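Local coordinates for protein putative isomerase (Sinorhizobium meliloti, PDB 2PPG) that is a putative isomerase of the enolase superfamily, related to mandelate racemase and muconate lactonizing enzyme, whose specific function is not established, at residues E165-R168 with A169-A172; A176-A180 with K181-S185. All blocks are in the same frame, centred on the assembly; numbering follows the deposited sequence.

Contact 1. Residues E165-R168 with A169-A172; sequences EDTR and AKRA
Thr-167 and Lys-170 meet at the start of helix 168-180, where the threonine is the N-cap. Its OG1 accepts the backbone N-H of Lys-170 at 3.1 Å, with 153° at the hydrogen, and so satisfies an amide of the first turn that has no helical carbonyl before it. A chi1 of 69° swings OG1 back toward the first-turn amides. Regular helical bonding begins at once: Arg-171 N gives to Thr-167 O, and Ala-172 N to Arg-168 O.

The side chain of Lys-170 runs back over the cap, its CB and CG passing OG1, and bends at its last two torsions. That brings NZ to OD2 of Asp-166 in a salt bridge of 3.4 Å; OE1 of Glu-165 makes a longer one to NZ, 3.8 Å, and lies nearer to Lys-170 CD. One ammonium thus serves two carboxylates in a network at the surface that probably eases the repulsion between them.

Arg-171 also turns back, along the incoming chain. Its NH1 donates to Glu-165 O at 3.0 Å, and the acceptor lies near the guanidinium plane at the edge. Thr-167 C and Arg-168 N lie over one face of that group, which rests along the backbone and ties the loop to the first turn. Buried Arg-171 has its stronger charge partner farther along the chain, since NE forms a salt bridge with Glu-200.

Arg-168 forms a salt bridge through NE with Asp-195 and packs on Ile-203, and Ala-172 touches Leu-204. The cap closes the loop after strand 155-161 and sets the beginning of helix 168-180 against helix 197-208.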
loop_
_atom_site.group_PDB
_atom_site.type_symbol
_atom_site.label_atom_id
_atom_site.label_comp_id
_atom_site.label_asym_id
_atom_site.label_seq_id
_atom_site.Cartn_x
_atom_site.Cartn_y
_atom_site.Cartn_z
ATOM N N GLU A 165 10.732 -44.459 12.052
ATOM C CA GLU A 165 11.465 -45.229 13.066
ATOM C C GLU A 165 11.368 -44.535 14.425
ATOM O O GLU A 165 11.134 -43.321 14.492
ATOM C CB GLU A 165 12.928 -45.463 12.668
ATOM C CG GLU A 165 13.167 -46.657 11.723
ATOM C CD GLU A 165 13.256 -48.014 12.442
ATOM O OE1 GLU A 165 12.947 -48.093 13.659
ATOM O OE2 GLU A 165 13.644 -49.006 11.777
ATOM N N ASP A 166 11.554 -45.307 15.495
ATOM C CA ASP A 166 11.257 -44.854 16.866
ATOM C C ASP A 166 12.216 -43.807 17.443
ATOM O O ASP A 166 11.815 -42.985 18.267
ATOM C CB ASP A 166 11.199 -46.045 17.831
ATOM C CG ASP A 166 10.243 -47.138 17.374
ATOM O OD1 ASP A 166 9.173 -46.828 16.798
ATOM O OD2 ASP A 166 10.565 -48.322 17.611
ATOM N N THR A 167 13.480 -43.850 17.042
ATOM C CA THR A 167 14.461 -42.919 17.594
ATOM C C THR A 167 15.083 -42.034 16.518
ATOM O O THR A 167 15.103 -42.382 15.327
ATOM C CB THR A 167 15.599 -43.643 18.384
ATOM O OG1 THR A 167 16.431 -44.378 17.480
ATOM C CG2 THR A 167 15.034 -44.605 19.433
ATOM N N ARG A 168 15.591 -40.890 16.960
ATOM C CA ARG A 168 16.338 -39.966 16.115
ATOM C C ARG A 168 17.409 -40.700 15.292
ATOM O O ARG A 168 17.418 -40.619 14.059
ATOM C CB ARG A 168 16.978 -38.890 16.987
ATOM C CG ARG A 168 17.025 -37.532 16.354
ATOM C CD ARG A 168 16.859 -36.446 17.384
ATOM N NE ARG A 168 17.739 -36.649 18.530
ATOM C CZ ARG A 168 18.990 -36.197 18.607
ATOM N NH1 ARG A 168 19.529 -35.515 17.596
ATOM N NH2 ARG A 168 19.708 -36.430 19.699
ATOM N N ALA A 169 18.279 -41.433 15.986
ATOM C CA ALA A 169 19.371 -42.194 15.377
ATOM C C ALA A 169 18.894 -43.296 14.417
ATOM O O ALA A 169 19.518 -43.544 13.379
ATOM C CB ALA A 169 20.262 -42.787 16.465
ATOM N N LYS A 170 17.797 -43.964 14.766
ATOM C CA LYS A 170 17.217 -44.960 13.875
ATOM C C LYS A 170 16.672 -44.314 12.591
ATOM O O LYS A 170 16.767 -44.905 11.503
ATOM C CB LYS A 170 16.156 -45.811 14.592
ATOM C CG LYS A 170 16.752 -47.020 15.342
ATOM C CD LYS A 170 15.751 -48.180 15.573
ATOM C CE LYS A 170 15.328 -48.351 17.049
ATOM N NZ LYS A 170 13.928 -47.907 17.334
ATOM N N ARG A 171 16.133 -43.099 12.706
ATOM C CA ARG A 171 15.625 -42.390 11.530
ATOM C C ARG A 171 16.765 -41.898 10.629
ATOM O O ARG A 171 16.685 -41.975 9.390
ATOM C CB ARG A 171 14.720 -41.231 11.944
ATOM C CG ARG A 171 13.435 -41.668 12.635
ATOM C CD ARG A 171 12.478 -40.512 12.792
ATOM N NE ARG A 171 12.915 -39.544 13.785
ATOM C CZ ARG A 171 12.584 -39.599 15.071
ATOM N NH1 ARG A 171 11.825 -40.595 15.524
ATOM N NH2 ARG A 171 13.019 -38.667 15.910
ATOM N N ALA A 172 17.830 -41.407 11.258
ATOM C CA ALA A 172 19.024 -40.973 10.536
ATOM C C ALA A 172 19.588 -42.134 9.754
ATOM O O ALA A 172 19.998 -41.978 8.602
ATOM C CB ALA A 172 20.064 -40.439 11.501
#

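Contact 2. Residues A176-A180 with K181-S185; sequences AAWQA and KGFSS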
loop_
_atom_site.group_PDB
_atom_site.type_symbol
_atom_site.label_atom_id
_atom_site.label_comp_id
_atom_site.label_asym_id
_atom_site.label_seq_id
_atom_site.Cartn_x
_atom_site.Cartn_y
_atom_site.Cartn_z
ATOM N N ALA A 176 20.196 -42.674 5.755
ATOM C CA ALA A 176 21.488 -43.138 5.239
ATOM C C ALA A 176 21.373 -44.333 4.283
ATOM O O ALA A 176 22.147 -44.447 3.328
ATOM C CB ALA A 176 22.434 -43.465 6.395
ATOM N N ALA A 177 20.404 -45.208 4.548
ATOM C CA ALA A 177 20.141 -46.358 3.692
ATOM C C ALA A 177 19.662 -45.917 2.314
ATOM O O ALA A 177 20.187 -46.364 1.290
ATOM C CB ALA A 177 19.121 -47.263 4.337
ATOM N N TRP A 178 18.675 -45.027 2.292
ATOM C CA TRP A 178 18.156 -44.492 1.039
ATOM C C TRP A 178 19.171 -43.601 0.349
ATOM O O TRP A 178 19.134 -43.441 -0.869
ATOM C CB TRP A 178 16.856 -43.742 1.281
ATOM C CG TRP A 178 15.732 -44.674 1.463
ATOM C CD1 TRP A 178 15.137 -45.020 2.636
ATOM C CD2 TRP A 178 15.074 -45.426 0.440
ATOM N NE1 TRP A 178 14.135 -45.936 2.407
ATOM C CE2 TRP A 178 14.079 -46.198 1.064
ATOM C CE3 TRP A 178 15.237 -45.524 -0.942
ATOM C CZ2 TRP A 178 13.245 -47.058 0.354
ATOM C CZ3 TRP A 178 14.402 -46.372 -1.652
ATOM C CH2 TRP A 178 13.417 -47.127 -1.003
ATOM N N GLN A 179 20.092 -43.038 1.123
ATOM C CA GLN A 179 21.171 -42.257 0.538
ATOM C C GLN A 179 22.051 -43.177 -0.303
ATOM O O GLN A 179 22.426 -42.837 -1.425
ATOM C CB GLN A 179 21.993 -41.547 1.625
ATOM C CG GLN A 179 23.138 -40.686 1.090
ATOM C CD GLN A 179 23.909 -39.971 2.194
ATOM O OE1 GLN A 179 24.177 -40.540 3.249
ATOM N NE2 GLN A 179 24.269 -38.718 1.949
ATOM N N ALA A 180 22.364 -44.348 0.243
ATOM C CA ALA A 180 23.189 -45.328 -0.453
ATOM C C ALA A 180 22.490 -45.860 -1.712
ATOM O O ALA A 180 23.148 -46.275 -2.671
ATOM C CB ALA A 180 23.558 -46.473 0.485
ATOM N N LYS A 181 21.158 -45.834 -1.706
ATOM C CA LYS A 181 20.382 -46.226 -2.875
ATOM C C LYS A 181 20.288 -45.133 -3.956
ATOM O O LYS A 181 19.632 -45.327 -4.978
ATOM C CB LYS A 181 18.989 -46.702 -2.465
ATOM C CG LYS A 181 18.943 -48.137 -1.976
ATOM C CD LYS A 181 17.737 -48.358 -1.078
ATOM C CE LYS A 181 17.510 -49.827 -0.800
ATOM N NZ LYS A 181 16.360 -50.015 0.125
ATOM N N GLY A 182 20.946 -43.997 -3.736
ATOM C CA GLY A 182 21.050 -42.955 -4.761
ATOM C C GLY A 182 20.192 -41.709 -4.580
ATOM O O GLY A 182 20.044 -40.910 -5.509
ATOM N N PHE A 183 19.622 -41.534 -3.392
ATOM C CA PHE A 183 18.813 -40.355 -3.114
ATOM C C PHE A 183 19.620 -39.327 -2.336
ATOM O O PHE A 183 20.419 -39.689 -1.468
ATOM C CB PHE A 183 17.555 -40.746 -2.348
ATOM C CG PHE A 183 16.604 -41.597 -3.141
ATOM C CD1 PHE A 183 15.450 -41.049 -3.682
ATOM C CD2 PHE A 183 16.857 -42.947 -3.345
ATOM C CE1 PHE A 183 14.560 -41.828 -4.421
ATOM C CE2 PHE A 183 15.970 -43.735 -4.078
ATOM C CZ PHE A 183 14.819 -43.168 -4.623
ATOM N N SER A 184 19.426 -38.046 -2.639
ATOM C CA SER A 184 20.175 -36.991 -1.946
ATOM C C SER A 184 19.311 -35.805 -1.504
ATOM O O SER A 184 19.815 -34.698 -1.306
ATOM C CB SER A 184 21.319 -36.513 -2.825
ATOM O OG SER A 184 20.849 -36.336 -4.152
ATOM N N SER A 185 18.009 -36.045 -1.356
ATOM C CA SER A 185 17.077 -35.035 -0.855
ATOM C C SER A 185 16.139 -35.722 0.117
ATOM O O SER A 185 15.726 -36.863 -0.114
ATOM C CB SER A 185 16.283 -34.396 -1.988
ATOM O OG SER A 185 17.096 -33.569 -2.785
#
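Trp-178 and Phe-183 form the close-packed part of this helix end. The edge of the indole six-membered ring is directed at the phenyl face in an offset edge-to-face pair, with centroids 5.5 Å apart and planes at 87°; the nearest carbons are Trp-178 CE3 and Phe-183 CE2, at 3.7 Å. Similar first torsions send the two side chains off the same way. Phe-183 is buried, with Phe-345 and Ile-160 also against its ring, while Trp-178 meets His-347.

Behind this pair the backbone closes as a Schellman motif. Gly-182, at phi 105°, lets the chain turn out of the helix: Phe-183 N donates to Trp-178 O at 3.2 Å and Gly-182 N to Gln-179 O at 3.0 Å. Lys-181 N bonds to Ala-177 O and only weakly to Trp-178 O. As the chain leaves, Phe-183 O receives a CA-H...O contact from Gln-179.

The other side is looser. The exposed Lys-181 lies extended across one face of the indole, its CD passing near the rim. NZ continues to 4.3 Å from the centroid of the six-membered ring, close to the ring normal, as a cation-pi contact.

One indole thus offers its edge to a buried aromatic neighbour and a face to a cation. Lys-181 can probably keep its charge at the surface while its CD packs on the indole face.

How the contacts relate
Contacts 1 and 2 are the two ends of helix 168-180: the N-cap at 165-172 and the C-terminal Schellman turn at 176-185, with centres about 15 Å apart. Three helical residues separate them, and they do not otherwise touch. Together they bound the helical part of a beta-alpha-beta unit of the barrel, between the parallel strands 155-161 and 185-189. The loop of contact 1 follows the C-terminal end of strand 155-161, the barrel end where active sites generally lie in the enolase superfamily; contact 2 lies at the opposite end of the helix. Contact 1 is held mainly by charges and a polar cap, contact 2 by aromatic packing beside the strands. Both rest partly on helix 197-208.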